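Local structure of lectin (Trichosanthes anguina, 4HR6) at residues C[13-18]-C[33-38]. The protein is a seed lectin that binds galactosides through beta-trefoil domains and is a nontoxic homologue of type II ribosome-inactivating proteins. Numbering follows the deposited sequence.
Sequences SGRDAL and LILYPC. With AMG (methyl alpha-D-galactopyranoside), chain D.
Leu18, at the end of the loop that links strands 7-13 and 19-22, carries most of the apolar contact with strand 33-36 and the residues that follow it. Its CG lies anti to the carbonyl carbon, beside the backbone N (chi1 -69°). Its CD2 branch meets the Tyr36-Pro37 peptide, 3.4 Å from Pro37 N. The same methyl touches Pro37 CD at 3.6 Å. The side chains of Leu18 and Leu35 cross at about a right angle, CB to CB at 4.0 Å. Leu35 CD1 also meets Arg15 CB at 3.5 Å. Beyond CB the arginine leads away from the strand, its NE hydrogen-bonded to Ser107 O.

No direct hydrogen bond joins the two segments; instead one water donates to Ala17 O and accepts from Cys38 N, 2.9 Å from each. The turn 14-18 holds its own shape, with Ala17 and Leu18 both facing Gly14 in a G1 beta bulge, where Gly14 N bonds to Leu18 O. Cys38, whose N is held by the water, is also tied by its SG to Cys19.

The Tyr36 ring lies between Pro37 and the sugar. Pro37 CD sits 3.4 Å above one face, offset toward the rim, and galactoside C4 lies 3.7 Å above the centre of the opposite face. Such CH-pi stacking on an aromatic platform is characteristic of galactose sites in ricin-type beta-trefoils. Apolar contact and one water thus join the turn to the platform residue's backbone and its neighbours, leaving the ring's other face to stack on the sugar, while Asp21 and Asn43 are among its hydrogen-bond partners.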
loop_
_atom_site.group_PDB
_atom_site.type_symbol
_atom_site.label_atom_id
_atom_site.label_comp_id
_atom_site.label_asym_id
_atom_site.label_seq_id
_atom_site.Cartn_x
_atom_site.Cartn_y
_atom_site.Cartn_z
ATOM N N SER C 13 1.564 17.578 5.569
ATOM C CA SER C 13 0.752 18.241 4.557
ATOM C C SER C 13 -0.709 17.859 4.732
ATOM O O SER C 13 -1.035 16.895 5.435
ATOM C CB SER C 13 1.265 17.936 3.151
ATOM O OG SER C 13 1.082 16.584 2.787
ATOM N N GLY C 14 -1.599 18.646 4.130
ATOM C CA GLY C 14 -3.037 18.372 4.237
ATOM C C GLY C 14 -3.898 19.149 3.256
ATOM O O GLY C 14 -3.683 19.087 2.030
ATOM N N ARG C 15 -4.876 19.872 3.813
ATOM C CA ARG C 15 -5.802 20.719 3.056
ATOM C C ARG C 15 -5.239 21.248 1.753
ATOM O O ARG C 15 -4.267 22.015 1.743
ATOM C CB ARG C 15 -6.215 21.910 3.919
ATOM C CG ARG C 15 -7.590 21.796 4.535
ATOM C CD ARG C 15 -8.674 22.364 3.631
ATOM N NE ARG C 15 -9.704 23.020 4.431
ATOM C CZ ARG C 15 -10.789 23.616 3.945
ATOM N NH1 ARG C 15 -11.651 24.173 4.784
ATOM N NH2 ARG C 15 -11.018 23.648 2.638
ATOM N N ASP C 16 -5.841 20.825 0.645
ATOM C CA ASP C 16 -5.431 21.280 -0.676
ATOM C C ASP C 16 -3.934 21.101 -0.969
ATOM O O ASP C 16 -3.392 21.752 -1.863
ATOM C CB ASP C 16 -5.884 22.744 -0.891
ATOM C CG ASP C 16 -7.332 22.841 -1.388
ATOM O OD1 ASP C 16 -7.517 23.107 -2.595
ATOM O OD2 ASP C 16 -8.277 22.601 -0.596
ATOM N N ALA C 17 -3.282 20.186 -0.247
ATOM C CA ALA C 17 -1.863 19.856 -0.460
ATOM C C ALA C 17 -0.905 20.866 0.137
ATOM O O ALA C 17 0.256 20.909 -0.240
ATOM C CB ALA C 17 -1.558 19.675 -1.951
ATOM N N LEU C 18 -1.385 21.677 1.067
ATOM C CA LEU C 18 -0.539 22.688 1.675
ATOM C C LEU C 18 0.129 22.128 2.915
ATOM O O LEU C 18 -0.355 21.165 3.507
ATOM C CB LEU C 18 -1.352 23.938 2.008
ATOM C CG LEU C 18 -1.817 24.705 0.765
ATOM C CD1 LEU C 18 -3.054 25.533 1.073
ATOM C CD2 LEU C 18 -0.701 25.588 0.239
ATOM N N LEU C 33 0.792 28.836 13.736
ATOM C CA LEU C 33 1.081 27.967 12.572
ATOM C C LEU C 33 -0.011 28.046 11.524
ATOM O O LEU C 33 -1.204 27.957 11.835
ATOM C CB LEU C 33 1.294 26.500 12.961
ATOM C CG LEU C 33 0.827 26.086 14.353
ATOM C CD1 LEU C 33 0.079 24.759 14.344
ATOM C CD2 LEU C 33 2.026 26.062 15.291
ATOM N N ILE C 34 0.429 28.169 10.278
ATOM C CA ILE C 34 -0.455 28.313 9.129
ATOM C C ILE C 34 -0.325 27.147 8.138
ATOM O O ILE C 34 0.600 26.340 8.239
ATOM C CB ILE C 34 -0.129 29.617 8.362
ATOM C CG1 ILE C 34 1.349 29.659 7.952
ATOM C CG2 ILE C 34 -0.465 30.829 9.219
ATOM C CD1 ILE C 34 1.672 30.679 6.883
ATOM N N LEU C 35 -1.258 27.078 7.188
ATOM C CA LEU C 35 -1.040 26.358 5.940
ATOM C C LEU C 35 -0.265 27.268 5.009
ATOM O O LEU C 35 -0.561 28.449 4.931
ATOM C CB LEU C 35 -2.354 26.015 5.247
ATOM C CG LEU C 35 -3.299 24.987 5.850
ATOM C CD1 LEU C 35 -4.412 24.740 4.843
ATOM C CD2 LEU C 35 -2.585 23.690 6.207
ATOM N N TYR C 36 0.691 26.713 4.272
ATOM C CA TYR C 36 1.488 27.491 3.330
ATOM C C TYR C 36 2.046 26.560 2.244
ATOM O O TYR C 36 2.295 25.397 2.510
ATOM C CB TYR C 36 2.626 28.205 4.080
ATOM C CG TYR C 36 3.205 29.397 3.348
ATOM C CD1 TYR C 36 2.623 30.667 3.464
ATOM C CD2 TYR C 36 4.323 29.264 2.532
ATOM C CE1 TYR C 36 3.144 31.765 2.788
ATOM C CE2 TYR C 36 4.849 30.356 1.849
ATOM C CZ TYR C 36 4.257 31.603 1.983
ATOM O OH TYR C 36 4.782 32.676 1.312
ATOM N N PRO C 37 2.231 27.064 1.011
ATOM C CA PRO C 37 2.877 26.255 -0.017
ATOM C C PRO C 37 4.079 25.463 0.506
ATOM O O PRO C 37 4.919 26.020 1.217
ATOM C CB PRO C 37 3.332 27.301 -1.037
ATOM C CG PRO C 37 2.345 28.412 -0.906
ATOM C CD PRO C 37 1.695 28.316 0.451
ATOM N N CYS C 38 4.142 24.175 0.163
ATOM C CA CYS C 38 5.216 23.314 0.629
ATOM C C CYS C 38 6.510 23.719 -0.025
ATOM O O CYS C 38 6.550 23.997 -1.219
ATOM C CB CYS C 38 4.933 21.851 0.311
ATOM S SG CYS C 38 3.459 21.223 1.117
HETATM C C1 AMG D . 7.894 33.503 4.780
HETATM C C2 AMG D . 8.321 32.057 5.039
HETATM C C3 AMG D . 7.171 31.074 4.802
HETATM C C4 AMG D . 5.877 31.510 5.497
HETATM C C5 AMG D . 5.582 33.006 5.298
HETATM C C6 AMG D . 4.427 33.472 6.186
HETATM C C7 AMG D . 8.383 34.750 2.785
HETATM O O1 AMG D . 7.622 33.698 3.383
HETATM O O2 AMG D . 9.415 31.728 4.176
HETATM O O3 AMG D . 7.542 29.767 5.267
HETATM O O4 AMG D . 5.951 31.193 6.892
HETATM O O5 AMG D . 6.738 33.809 5.577
HETATM O O6 AMG D . 3.626 34.435 5.492
HETATM O O HOH W 1 2.029 22.851 -1.382
#